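Long-range contacts in diaminopimelate decarboxylase (Methanocaldococcus jannaschii, PDB 1TWI), which catalyses the pyridoxal-phosphate-dependent decarboxylation of meso-diaminopimelate to L-lysine, the last step of the diaminopimelate pathway, working as a homodimer: residues 108-113 and 129-134; 155-160 and 202-207; 356-361 and 394-399. One frame throughout, in Å; residues are numbered along the deposited sequence.

Contacts 1 and 2 are neighbours in the pyridoxal-binding barrel, their centres about 8 Å apart. Strands 130-133 and 153-160 lie side by side, and Phe131 O is 2.8 Å from Ala156 N, probably hydrogen-bonded. Contact 3 joins two loops beyond the barrel; its centre is about 35 Å from that of contact 1 and 42 Å from that of contact 2. The dimer closes this gap: Cys358 of the second subunit packs on Asn111 of contact 1 and Arg158 of contact 2, both of which touch the bound pyridoxal phosphate. Reciprocally, the cofactor beside contact 3 is held by the second subunit. Each active site is thus built from both chains.

Contact 1: 108-113 and 129-134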
ATOM      1  N   ILE A 108      26.993  -8.077   0.914  1.00  9.92           N
ATOM      2  CA  ILE A 108      25.767  -7.533   1.504  1.00  8.59           C
ATOM      3  C   ILE A 108      26.026  -6.155   2.118  1.00  9.52           C
ATOM      4  O   ILE A 108      26.946  -6.026   2.945  1.00  9.41           O
ATOM      5  CB  ILE A 108      25.214  -8.492   2.602  1.00  7.36           C
ATOM      6  CG1 ILE A 108      24.767  -9.823   1.948  1.00  8.98           C
ATOM      7  CG2 ILE A 108      23.944  -7.877   3.267  1.00  8.09           C
ATOM      8  CD1 ILE A 108      24.288 -10.913   2.980  1.00  9.71           C
ATOM      9  N   VAL A 109      25.233  -5.145   1.715  1.00  9.30           N
ATOM     10  CA  VAL A 109      25.348  -3.810   2.338  1.00  9.34           C
ATOM     11  C   VAL A 109      23.973  -3.535   2.944  1.00  9.15           C
ATOM     12  O   VAL A 109      22.931  -3.944   2.412  1.00  9.55           O
ATOM     13  CB  VAL A 109      25.746  -2.649   1.334  1.00  8.82           C
ATOM     14  CG1 VAL A 109      27.263  -2.871   0.885  1.00  7.56           C
ATOM     15  CG2 VAL A 109      24.828  -2.635   0.105  1.00 10.60           C
ATOM     16  N   PHE A 110      23.990  -2.858   4.078  1.00  8.89           N
ATOM     17  CA  PHE A 110      22.753  -2.578   4.840  1.00 10.82           C
ATOM     18  C   PHE A 110      22.449  -1.065   4.857  1.00 10.03           C
ATOM     19  O   PHE A 110      23.215  -0.279   5.410  1.00 10.99           O
ATOM     20  CB  PHE A 110      22.976  -3.110   6.289  1.00 10.67           C
ATOM     21  CG  PHE A 110      21.703  -3.313   7.095  1.00 12.33           C
ATOM     22  CD1 PHE A 110      20.544  -2.594   6.807  1.00 12.22           C
ATOM     23  CD2 PHE A 110      21.708  -4.187   8.194  1.00 13.61           C
ATOM     24  CE1 PHE A 110      19.378  -2.710   7.602  1.00 14.56           C
ATOM     25  CE2 PHE A 110      20.571  -4.334   8.995  1.00 13.70           C
ATOM     26  CZ  PHE A 110      19.384  -3.582   8.704  1.00 14.82           C
ATOM     27  N   ASN A 111      21.376  -0.657   4.191  1.00 11.36           N
ATOM     28  CA  ASN A 111      20.926   0.751   4.147  1.00 11.31           C
ATOM     29  C   ASN A 111      19.766   0.933   5.098  1.00 10.99           C
ATOM     30  O   ASN A 111      19.111  -0.042   5.476  1.00 10.07           O
ATOM     31  CB  ASN A 111      20.381   1.095   2.734  1.00 11.75           C
ATOM     32  CG  ASN A 111      21.474   1.362   1.762  1.00 10.68           C
ATOM     33  OD1 ASN A 111      22.251   2.263   1.983  1.00 12.93           O
ATOM     34  ND2 ASN A 111      21.559   0.562   0.672  1.00 12.62           N
ATOM     35  N   GLY A 112      19.510   2.178   5.478  1.00 10.96           N
ATOM     36  CA  GLY A 112      18.331   2.448   6.282  1.00 11.16           C
ATOM     37  C   GLY A 112      18.539   3.581   7.234  1.00 10.50           C
ATOM     38  O   GLY A 112      19.604   3.653   7.816  1.00 12.89           O
ATOM     39  N   ASN A 113      17.535   4.431   7.421  1.00 11.58           N
ATOM     40  CA  ASN A 113      17.647   5.574   8.317  1.00 12.10           C
ATOM     41  C   ASN A 113      17.148   5.300   9.740  1.00 12.98           C
ATOM     42  O   ASN A 113      17.195   6.190  10.590  1.00 12.74           O
ATOM     43  CB  ASN A 113      16.877   6.764   7.734  1.00 14.07           C
ATOM     44  CG  ASN A 113      15.380   6.508   7.670  1.00 15.05           C
ATOM     45  OD1 ASN A 113      14.897   5.854   6.745  1.00 17.56           O
ATOM     46  ND2 ASN A 113      14.636   7.008   8.677  1.00 14.81           N
ATOM     47  N   ARG A 129      29.318  -6.889   4.595  1.00 12.51           N
ATOM     48  CA  ARG A 129      30.364  -6.006   4.056  1.00 13.52           C
ATOM     49  C   ARG A 129      30.343  -4.598   4.717  1.00 14.11           C
ATOM     50  O   ARG A 129      31.382  -4.014   5.041  1.00 14.00           O
ATOM     51  CB  ARG A 129      30.146  -5.843   2.549  1.00 14.41           C
ATOM     52  CG  ARG A 129      31.390  -5.211   1.857  1.00 14.34           C
ATOM     53  CD  ARG A 129      31.065  -4.799   0.364  1.00 13.55           C
ATOM     54  NE  ARG A 129      32.291  -4.272  -0.235  1.00 10.83           N
ATOM     55  CZ  ARG A 129      33.276  -5.013  -0.745  1.00 16.56           C
ATOM     56  NH1 ARG A 129      34.367  -4.416  -1.237  1.00 14.05           N
ATOM     57  NH2 ARG A 129      33.166  -6.344  -0.814  1.00 14.52           N
ATOM     58  N   ALA A 130      29.149  -4.043   4.887  1.00 13.10           N
ATOM     59  CA  ALA A 130      29.023  -2.740   5.533  1.00 13.01           C
ATOM     60  C   ALA A 130      27.622  -2.307   5.881  1.00 11.60           C
ATOM     61  O   ALA A 130      26.655  -2.686   5.212  1.00 11.28           O
ATOM     62  CB  ALA A 130      29.601  -1.628   4.653  1.00 14.64           C
ATOM     63  N   PHE A 131      27.540  -1.502   6.933  1.00 10.41           N
ATOM     64  CA  PHE A 131      26.307  -0.800   7.231  1.00 11.55           C
ATOM     65  C   PHE A 131      26.565   0.559   6.471  1.00 11.70           C
ATOM     66  O   PHE A 131      27.642   1.185   6.661  1.00 12.57           O
ATOM     67  CB  PHE A 131      26.231  -0.446   8.709  1.00 11.85           C
ATOM     68  CG  PHE A 131      25.938  -1.629   9.591  1.00 13.16           C
ATOM     69  CD1 PHE A 131      24.630  -2.025   9.833  1.00 12.09           C
ATOM     70  CD2 PHE A 131      26.996  -2.363  10.158  1.00 12.85           C
ATOM     71  CE1 PHE A 131      24.363  -3.134  10.634  1.00 13.01           C
ATOM     72  CE2 PHE A 131      26.752  -3.498  10.976  1.00 14.70           C
ATOM     73  CZ  PHE A 131      25.433  -3.878  11.215  1.00 13.49           C
ATOM     74  N   ASN A 132      25.611   1.015   5.643  1.00 11.34           N
ATOM     75  CA  ASN A 132      25.748   2.332   5.008  1.00 10.41           C
ATOM     76  C   ASN A 132      25.089   3.260   6.026  1.00 11.83           C
ATOM     77  O   ASN A 132      23.865   3.380   6.071  1.00 12.15           O
ATOM     78  CB  ASN A 132      25.002   2.368   3.664  1.00 12.13           C
ATOM     79  CG  ASN A 132      25.661   1.474   2.596  1.00 12.59           C
ATOM     80  OD1 ASN A 132      26.855   1.145   2.687  1.00 11.62           O
ATOM     81  ND2 ASN A 132      24.885   1.114   1.541  1.00 12.46           N
ATOM     82  N   VAL A 133      25.915   3.917   6.839  1.00 11.50           N
ATOM     83  CA  VAL A 133      25.468   4.768   7.943  1.00 11.15           C
ATOM     84  C   VAL A 133      24.733   5.972   7.489  1.00 11.77           C
ATOM     85  O   VAL A 133      25.225   6.716   6.653  1.00 11.16           O
ATOM     86  CB  VAL A 133      26.650   5.227   8.806  1.00 13.24           C
ATOM     87  CG1 VAL A 133      26.174   6.194   9.902  1.00 15.00           C
ATOM     88  CG2 VAL A 133      27.325   4.000   9.414  1.00  9.70           C
ATOM     89  N   ASP A 134      23.566   6.189   8.094  1.00 10.73           N
ATOM     90  CA  ASP A 134      22.698   7.255   7.655  1.00 11.82           C
ATOM     91  C   ASP A 134      22.770   8.530   8.479  1.00 11.37           C
ATOM     92  O   ASP A 134      22.375   9.592   8.005  1.00 11.14           O
ATOM     93  CB  ASP A 134      21.255   6.729   7.651  1.00 12.93           C
ATOM     94  CG  ASP A 134      20.247   7.798   7.269  1.00 15.55           C
ATOM     95  OD1 ASP A 134      19.771   8.556   8.172  1.00 14.77           O
ATOM     96  OD2 ASP A 134      19.952   7.896   6.045  1.00 14.76           O
TER
HETATM   97  O   HOH W   1      21.785   3.794   4.145  1.00 11.38           O
HETATM   98  O   HOH W   2      19.559   7.657  10.692  1.00 14.85           O
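The Phe110 ring lies alongside that of Phe131, the two pointing the same way and tilted by 25°, but slid apart until they barely overlap; Phe110 CD2 and Phe131 CE1 meet at 3.8 Å. Both rings sit on the face of the sheet that helix 136-149 packs against at Phe131, in a beta-alpha-beta unit of the TIM barrel: strand 108-110, helix 117-125, strand 130-133. The parallel ladder is tied by Phe110 N to Ala130 O (2.9 Å) and by Asn132 N to Phe110 O (2.7 Å). On the inner face, Val109 CB rests 3.9 Å from Asn132 ND2. Asn132 has CG anti to its carbonyl carbon (chi1 -68°), and its amide reaches across to Asn111, the planes of the two amides 53° apart. Asn111 is a cofactor-pocket residue; its ND2 is taken by Asp88 and Glu290, the latter a residue that binds pyridoxal phosphate, so its amide is held from both ends. Asp134 OD2 is hydrogen-bonded to Gly181 N, and its OD1 forms a salt bridge with Lys310 of the second subunit. Asn111 OD1 has two donors: Asn132 ND2 at 2.9 Å, above the carbonyl plane, and a water at 2.7 Å that also donates to Asn132 O and accepts from Gly112 N.

Contact 2: 155-160 and 202-207; sequences VAFRIN and VNVVGV
Val155 pushes its CG2 branch against Val202, 3.8 Å from Val202 CB, the two side chains crossing obliquely. With CG1 anti to the carbonyl carbon (chi1 -71°), CG2 is the branch left to face Val202. Two residues on, the Phe157 ring crosses Val204 at about a right angle: its CE1 corner meets the fork of the valine, 4.0 Å from Val204 CG1, and Gly206 O lies in the ring plane at its edge. Farther along, Ile159 CD1 reaches Val207 CB. On the other face Ala156 CB fits over the Gly206 backbone, 3.6 Å from Gly206 O, where glycine brings no side chain of its own. The strands run parallel, with Val155 N bonded to Asn203 O and Val205 N to Val155 O, both at 2.8 Å. Val155 pairs with Val204 but Phe157 with Val207, so strand 202-207 carries one extra residue, a beta bulge near Val205, whose psi of -6° kinks the chain. Gly206 N is buried there without a partner, and Phe157 N reaches Gly206 O along a bent bond. Helices 188-198 and 219-237 cover the Phe157 and Val207 face, as is typical of parallel neighbouring strands in a TIM barrel.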
ATOM      1  N   VAL A 155      31.856   0.071   8.463  1.00 14.57           N
ATOM      2  CA  VAL A 155      30.915   1.149   8.183  1.00 11.87           C
ATOM      3  C   VAL A 155      31.278   1.950   6.938  1.00 12.78           C
ATOM      4  O   VAL A 155      32.444   2.291   6.743  1.00 11.11           O
ATOM      5  CB  VAL A 155      30.720   2.174   9.375  1.00 11.81           C
ATOM      6  CG1 VAL A 155      29.897   1.468  10.587  1.00 10.00           C
ATOM      7  CG2 VAL A 155      32.080   2.683   9.888  1.00 11.41           C
ATOM      8  N   ALA A 156      30.255   2.170   6.093  1.00 12.64           N
ATOM      9  CA  ALA A 156      30.345   3.014   4.911  1.00 12.55           C
ATOM     10  C   ALA A 156      29.429   4.197   5.327  1.00 12.30           C
ATOM     11  O   ALA A 156      28.728   4.126   6.347  1.00 11.72           O
ATOM     12  CB  ALA A 156      29.777   2.265   3.667  1.00 12.25           C
ATOM     13  N   PHE A 157      29.441   5.301   4.590  1.00 10.35           N
ATOM     14  CA  PHE A 157      28.635   6.429   4.980  1.00 10.33           C
ATOM     15  C   PHE A 157      27.790   6.882   3.834  1.00 11.49           C
ATOM     16  O   PHE A 157      28.312   7.126   2.735  1.00 11.36           O
ATOM     17  CB  PHE A 157      29.580   7.586   5.449  1.00 12.02           C
ATOM     18  CG  PHE A 157      30.346   7.236   6.677  1.00 11.62           C
ATOM     19  CD1 PHE A 157      31.429   6.366   6.616  1.00 11.98           C
ATOM     20  CD2 PHE A 157      29.871   7.643   7.915  1.00 12.21           C
ATOM     21  CE1 PHE A 157      32.028   5.881   7.798  1.00 11.37           C
ATOM     22  CE2 PHE A 157      30.463   7.161   9.108  1.00 13.52           C
ATOM     23  CZ  PHE A 157      31.518   6.297   9.051  1.00 12.58           C
ATOM     24  N   ARG A 158      26.483   6.991   4.059  1.00 12.38           N
ATOM     25  CA  ARG A 158      25.591   7.453   2.979  1.00 12.46           C
ATOM     26  C   ARG A 158      25.662   8.980   3.036  1.00 12.47           C
ATOM     27  O   ARG A 158      25.271   9.591   4.017  1.00 11.98           O
ATOM     28  CB  ARG A 158      24.136   7.010   3.215  1.00 10.69           C
ATOM     29  CG  ARG A 158      23.185   7.581   2.177  1.00 11.37           C
ATOM     30  CD  ARG A 158      21.747   7.019   2.306  1.00 11.58           C
ATOM     31  NE  ARG A 158      20.925   7.453   1.163  1.00  8.91           N
ATOM     32  CZ  ARG A 158      19.714   6.990   0.891  1.00 10.82           C
ATOM     33  NH1 ARG A 158      19.161   6.078   1.685  1.00  8.23           N
ATOM     34  NH2 ARG A 158      19.060   7.440  -0.179  1.00 11.89           N
ATOM     35  N   ILE A 159      26.169   9.582   1.975  1.00 11.26           N
ATOM     36  CA  ILE A 159      26.327  11.032   1.925  1.00 11.57           C
ATOM     37  C   ILE A 159      25.371  11.677   0.932  1.00 13.32           C
ATOM     38  O   ILE A 159      24.943  11.032  -0.036  1.00 12.80           O
ATOM     39  CB  ILE A 159      27.760  11.405   1.464  1.00 10.31           C
ATOM     40  CG1 ILE A 159      28.029  10.805   0.043  1.00 11.80           C
ATOM     41  CG2 ILE A 159      28.836  10.690   2.326  1.00 11.68           C
ATOM     42  CD1 ILE A 159      29.483  11.151  -0.531  1.00 12.22           C
ATOM     43  N   ASN A 160      25.084  12.964   1.147  1.00 13.25           N
ATOM     44  CA  ASN A 160      24.237  13.754   0.242  1.00 14.70           C
ATOM     45  C   ASN A 160      25.225  14.774  -0.337  1.00 15.75           C
ATOM     46  O   ASN A 160      25.482  15.790   0.275  1.00 16.52           O
ATOM     47  CB  ASN A 160      23.173  14.434   1.057  1.00 13.31           C
ATOM     48  CG  ASN A 160      22.322  13.429   1.772  1.00 14.21           C
ATOM     49  OD1 ASN A 160      22.190  12.303   1.288  1.00 14.81           O
ATOM     50  ND2 ASN A 160      21.725  13.809   2.887  1.00 14.73           N
ATOM     51  N   VAL A 202      34.670   0.381  15.002  1.00 16.72           N
ATOM     52  CA  VAL A 202      34.120   0.423  13.631  1.00 16.27           C
ATOM     53  C   VAL A 202      35.346   0.578  12.741  1.00 16.95           C
ATOM     54  O   VAL A 202      36.389   1.061  13.191  1.00 17.44           O
ATOM     55  CB  VAL A 202      33.089   1.604  13.378  1.00 15.09           C
ATOM     56  CG1 VAL A 202      31.880   1.492  14.364  1.00 13.21           C
ATOM     57  CG2 VAL A 202      33.783   3.001  13.529  1.00 14.56           C
ATOM     58  N   ASN A 203      35.181   0.159  11.493  1.00 17.38           N
ATOM     59  CA  ASN A 203      36.184   0.173  10.470  1.00 17.19           C
ATOM     60  C   ASN A 203      35.554   0.862   9.253  1.00 17.06           C
ATOM     61  O   ASN A 203      34.600   0.320   8.662  1.00 16.42           O
ATOM     62  CB  ASN A 203      36.545  -1.286  10.147  1.00 19.94           C
ATOM     63  CG  ASN A 203      37.445  -1.424   8.949  1.00 21.63           C
ATOM     64  OD1 ASN A 203      37.102  -2.144   7.990  1.00 25.65           O
ATOM     65  ND2 ASN A 203      38.580  -0.773   8.982  1.00 21.28           N
ATOM     66  N   VAL A 204      36.097   2.035   8.904  1.00 16.17           N
ATOM     67  CA  VAL A 204      35.633   2.874   7.779  1.00 16.73           C
ATOM     68  C   VAL A 204      36.002   2.222   6.468  1.00 14.93           C
ATOM     69  O   VAL A 204      37.200   2.094   6.184  1.00 16.60           O
ATOM     70  CB  VAL A 204      36.292   4.298   7.842  1.00 16.02           C
ATOM     71  CG1 VAL A 204      35.827   5.148   6.623  1.00 16.48           C
ATOM     72  CG2 VAL A 204      35.850   5.021   9.137  1.00 18.80           C
ATOM     73  N   VAL A 205      35.016   1.825   5.662  1.00 14.83           N
ATOM     74  CA  VAL A 205      35.303   1.157   4.379  1.00 13.31           C
ATOM     75  C   VAL A 205      34.707   1.825   3.095  1.00 14.39           C
ATOM     76  O   VAL A 205      34.987   1.373   1.997  1.00 13.93           O
ATOM     77  CB  VAL A 205      34.781  -0.334   4.317  1.00 13.82           C
ATOM     78  CG1 VAL A 205      35.501  -1.233   5.332  1.00 14.28           C
ATOM     79  CG2 VAL A 205      33.262  -0.359   4.512  1.00 12.78           C
ATOM     80  N   GLY A 206      33.892   2.863   3.206  1.00 13.10           N
ATOM     81  CA  GLY A 206      33.396   3.449   1.966  1.00 13.59           C
ATOM     82  C   GLY A 206      32.410   4.577   2.119  1.00 12.53           C
ATOM     83  O   GLY A 206      32.099   5.014   3.255  1.00 12.79           O
ATOM     84  N   VAL A 207      31.935   5.093   0.984  1.00 12.14           N
ATOM     85  CA  VAL A 207      30.899   6.136   0.980  1.00 11.24           C
ATOM     86  C   VAL A 207      29.803   5.572   0.028  1.00 10.79           C
ATOM     87  O   VAL A 207      30.095   4.797  -0.877  1.00 13.07           O
ATOM     88  CB  VAL A 207      31.441   7.495   0.435  1.00 13.29           C
ATOM     89  CG1 VAL A 207      32.486   8.120   1.440  1.00 12.80           C
ATOM     90  CG2 VAL A 207      32.107   7.252  -0.908  1.00 13.41           C
TER

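Contact 3: 356-361 and 394-399; sequences GLCESS and NYNARG. With PLP (pyridoxal-5'-phosphate), chain F.
Tyr395 CG stands anti to its backbone N (chi1 -173°) and the Glu359 chain bends at chi2 (34°), which places CD; the two side chains cross at about a right angle, yet carboxylate and ring are nearly coplanar, 13° apart. Tyr395 OH donates to Glu359 OE2 at 2.6 Å, meeting the oxygen nearly along its C-O axis. The bond joins two loops of the C-terminal beta domain, one after strand 348-354 and one after strand 378-382, in the two-domain architecture of fold-type III pyridoxal-phosphate enzymes. Both residues, with Cys358, line the pocket of the bound lysine, and Glu359 is inferred to bind substrate.

Cys358 SG, of the predicted proton donor, lies 3.5 Å from Tyr395 OH and makes an oblique sulfur-aromatic contact with the ring, 5.0 Å from its centroid. The same SG lies 3.4 Å from O4A of a pyridoxal phosphate that is gripped by Ser213, Tyr387 and Gly250 of the second subunit, so this cysteine completes an active site built largely by the other chain. One terminal atom of the Asn396 amide, oxygen or nitrogen being doubtful in the model, lies over the centre of one face of the Tyr395 ring.

Leu357 is the greasy wedge between the loops. One methyl, CD2, touches Tyr395 CD2 at 3.5 Å, while the other, CD1, sits over a face of the Arg398 guanidinium. Behind it Leu357 N is bonded to Asp362, and Leu357 O to Lys179 of the second subunit; Asn396 O accepts from Ser91 of that chain, so the dimer partner holds both loops. The Arg398 chain, extended from CG to NE, delivers its head group beside Gly356. A water in the guanidinium plane bridges them, accepting from Arg398 NE at 2.9 Å and donating to Gly356 O at 3.2 Å.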
ATOM      1  N   GLY A 356     -11.385  -4.707  -8.760  1.00 16.13           N
ATOM      2  CA  GLY A 356     -12.663  -4.620  -8.067  1.00 17.77           C
ATOM      3  C   GLY A 356     -12.692  -3.984  -6.666  1.00 17.45           C
ATOM      4  O   GLY A 356     -13.683  -4.154  -5.930  1.00 17.95           O
ATOM      5  N   LEU A 357     -11.652  -3.246  -6.287  1.00 16.75           N
ATOM      6  CA  LEU A 357     -11.658  -2.665  -4.948  1.00 19.14           C
ATOM      7  C   LEU A 357     -12.465  -1.369  -4.940  1.00 21.93           C
ATOM      8  O   LEU A 357     -12.608  -0.706  -5.993  1.00 20.05           O
ATOM      9  CB  LEU A 357     -10.210  -2.411  -4.444  1.00 15.80           C
ATOM     10  CG  LEU A 357      -9.445  -3.703  -4.030  1.00 16.13           C
ATOM     11  CD1 LEU A 357      -8.862  -4.426  -5.294  1.00 12.70           C
ATOM     12  CD2 LEU A 357      -8.245  -3.299  -3.087  1.00 13.01           C
ATOM     13  N   CYS A 358     -12.947  -0.998  -3.739  1.00 25.03           N
ATOM     14  CA  CYS A 358     -13.769   0.215  -3.497  1.00 28.85           C
ATOM     15  C   CYS A 358     -13.107   1.535  -3.783  1.00 30.04           C
ATOM     16  O   CYS A 358     -13.776   2.564  -3.755  1.00 33.29           O
ATOM     17  CB  CYS A 358     -14.142   0.347  -2.031  1.00 30.49           C
ATOM     18  SG  CYS A 358     -12.635   0.557  -0.951  1.00 36.36           S
ATOM     19  N   GLU A 359     -11.810   1.511  -3.997  1.00 28.95           N
ATOM     20  CA  GLU A 359     -10.990   2.694  -4.194  1.00 28.91           C
ATOM     21  C   GLU A 359     -11.118   3.234  -5.623  1.00 26.19           C
ATOM     22  O   GLU A 359     -10.945   2.499  -6.594  1.00 24.10           O
ATOM     23  CB  GLU A 359      -9.520   2.309  -3.890  1.00 30.53           C
ATOM     24  CG  GLU A 359      -8.698   3.225  -3.020  1.00 33.79           C
ATOM     25  CD  GLU A 359      -9.512   3.883  -1.979  1.00 34.10           C
ATOM     26  OE1 GLU A 359      -9.965   4.998  -2.255  1.00 37.77           O
ATOM     27  OE2 GLU A 359      -9.732   3.297  -0.902  1.00 35.38           O
ATOM     28  N   SER A 360     -11.414   4.529  -5.731  1.00 24.98           N
ATOM     29  CA  SER A 360     -11.582   5.142  -7.019  1.00 25.45           C
ATOM     30  C   SER A 360     -10.310   5.047  -7.824  1.00 24.89           C
ATOM     31  O   SER A 360     -10.342   4.908  -9.045  1.00 27.40           O
ATOM     32  CB  SER A 360     -11.979   6.601  -6.866  1.00 27.80           C
ATOM     33  OG  SER A 360     -12.915   6.879  -7.877  1.00 33.13           O
ATOM     34  N   SER A 361      -9.190   5.063  -7.118  1.00 23.12           N
ATOM     35  CA  SER A 361      -7.888   4.983  -7.719  1.00 23.22           C
ATOM     36  C   SER A 361      -7.501   3.548  -8.121  1.00 21.65           C
ATOM     37  O   SER A 361      -6.403   3.377  -8.627  1.00 19.83           O
ATOM     38  CB  SER A 361      -6.871   5.467  -6.727  1.00 24.50           C
ATOM     39  OG  SER A 361      -6.901   4.570  -5.617  1.00 31.27           O
ATOM     40  N   ASN A 394      -3.457  -6.745   1.725  1.00 11.62           N
ATOM     41  CA  ASN A 394      -4.741  -7.426   1.805  1.00 12.97           C
ATOM     42  C   ASN A 394      -5.912  -6.458   1.816  1.00 13.17           C
ATOM     43  O   ASN A 394      -7.027  -6.807   2.265  1.00 13.91           O
ATOM     44  CB  ASN A 394      -4.808  -8.278   3.086  1.00 14.98           C
ATOM     45  CG  ASN A 394      -3.872  -9.482   3.038  1.00 17.84           C
ATOM     46  OD1 ASN A 394      -3.805 -10.212   2.025  1.00 16.69           O
ATOM     47  ND2 ASN A 394      -3.187  -9.724   4.122  1.00 20.12           N
ATOM     48  N   TYR A 395      -5.693  -5.249   1.322  1.00 11.70           N
ATOM     49  CA  TYR A 395      -6.780  -4.269   1.314  1.00 14.09           C
ATOM     50  C   TYR A 395      -8.062  -4.811   0.686  1.00 13.12           C
ATOM     51  O   TYR A 395      -8.011  -5.479  -0.360  1.00 14.01           O
ATOM     52  CB  TYR A 395      -6.312  -2.986   0.614  1.00 13.31           C
ATOM     53  CG  TYR A 395      -7.292  -1.849   0.694  1.00 12.81           C
ATOM     54  CD1 TYR A 395      -7.899  -1.505   1.903  1.00 13.95           C
ATOM     55  CD2 TYR A 395      -7.544  -1.056  -0.442  1.00 14.17           C
ATOM     56  CE1 TYR A 395      -8.746  -0.369   1.994  1.00 13.15           C
ATOM     57  CE2 TYR A 395      -8.372   0.053  -0.384  1.00 14.43           C
ATOM     58  CZ  TYR A 395      -8.977   0.393   0.857  1.00 15.93           C
ATOM     59  OH  TYR A 395      -9.828   1.476   0.916  1.00 14.42           O
ATOM     60  N   ASN A 396      -9.193  -4.531   1.338  1.00 12.52           N
ATOM     61  CA  ASN A 396     -10.535  -5.023   0.936  1.00 12.61           C
ATOM     62  C   ASN A 396     -10.623  -6.530   1.243  1.00 12.59           C
ATOM     63  O   ASN A 396     -11.450  -7.217   0.676  1.00 13.00           O
ATOM     64  CB  ASN A 396     -10.847  -4.779  -0.568  1.00 12.54           C
ATOM     65  CG  ASN A 396     -11.248  -3.335  -0.855  1.00 13.05           C
ATOM     66  OD1 ASN A 396     -10.795  -2.389  -0.190  1.00 16.44           O
ATOM     67  ND2 ASN A 396     -12.085  -3.164  -1.832  1.00 12.95           N
ATOM     68  N   ALA A 397      -9.779  -7.011   2.169  1.00 13.13           N
ATOM     69  CA  ALA A 397      -9.725  -8.428   2.577  1.00 11.89           C
ATOM     70  C   ALA A 397      -9.589  -9.373   1.381  1.00 10.91           C
ATOM     71  O   ALA A 397     -10.389 -10.296   1.191  1.00 10.01           O
ATOM     72  CB  ALA A 397     -10.978  -8.825   3.449  1.00 11.61           C
ATOM     73  N   ARG A 398      -8.554  -9.124   0.588  1.00 11.61           N
ATOM     74  CA  ARG A 398      -8.272  -9.922  -0.605  1.00 13.91           C
ATOM     75  C   ARG A 398      -6.902 -10.561  -0.377  1.00 13.54           C
ATOM     76  O   ARG A 398      -5.956  -9.870   0.039  1.00 13.08           O
ATOM     77  CB  ARG A 398      -8.193  -9.022  -1.854  1.00 14.38           C
ATOM     78  CG  ARG A 398      -9.498  -8.479  -2.320  1.00 15.80           C
ATOM     79  CD  ARG A 398      -9.277  -7.487  -3.470  1.00 20.26           C
ATOM     80  NE  ARG A 398     -10.613  -7.195  -3.949  1.00 25.87           N
ATOM     81  CZ  ARG A 398     -11.115  -7.671  -5.082  1.00 29.42           C
ATOM     82  NH1 ARG A 398     -10.330  -8.437  -5.866  1.00 27.39           N
ATOM     83  NH2 ARG A 398     -12.416  -7.464  -5.356  1.00 27.90           N
ATOM     84  N   GLY A 399      -6.799 -11.868  -0.608  1.00 12.51           N
ATOM     85  CA  GLY A 399      -5.511 -12.524  -0.427  1.00 13.90           C
ATOM     86  C   GLY A 399      -4.419 -12.088  -1.437  1.00 15.46           C
ATOM     87  O   GLY A 399      -4.725 -11.726  -2.591  1.00 16.72           O
TER
HETATM   88  N1  PLP F1502     -19.539   2.479   1.140  1.00 15.31           N
HETATM   89  C2  PLP F1502     -18.879   2.286  -0.033  1.00 16.22           C
HETATM   90  C2A PLP F1502     -19.748   1.787  -1.176  1.00 15.29           C
HETATM   91  C3  PLP F1502     -17.532   2.613  -0.065  1.00 16.75           C
HETATM   92  O3  PLP F1502     -16.873   2.416  -1.228  1.00 19.03           O
HETATM   93  C4  PLP F1502     -16.840   3.062   1.042  1.00 17.81           C
HETATM   94  C4A PLP F1502     -15.316   3.410   0.932  1.00 19.15           C
HETATM   95  O4A PLP F1502     -14.743   3.140  -0.160  1.00 30.74           O
HETATM   96  C5  PLP F1502     -17.568   3.270   2.263  1.00 17.21           C
HETATM   97  C6  PLP F1502     -18.888   2.931   2.243  1.00 15.18           C
HETATM   98  C5A PLP F1502     -17.030   3.774   3.553  1.00 15.75           C
HETATM   99  O4P PLP F1502     -16.516   5.112   3.489  1.00 19.43           O
HETATM  100  P   PLP F1502     -16.038   5.863   4.810  1.00 20.84           P
HETATM  101  O1P PLP F1502     -15.530   7.193   4.291  1.00 17.71           O
HETATM  102  O2P PLP F1502     -14.958   4.984   5.405  1.00 17.72           O
HETATM  103  O3P PLP F1502     -17.201   6.033   5.695  1.00 19.47           O
HETATM  104  O   HOH W   3     -12.971  -5.611  -3.196  1.00 19.11           O
HETATM  105  O   HOH W   4     -10.857  -7.466  -8.854  1.00 25.88           O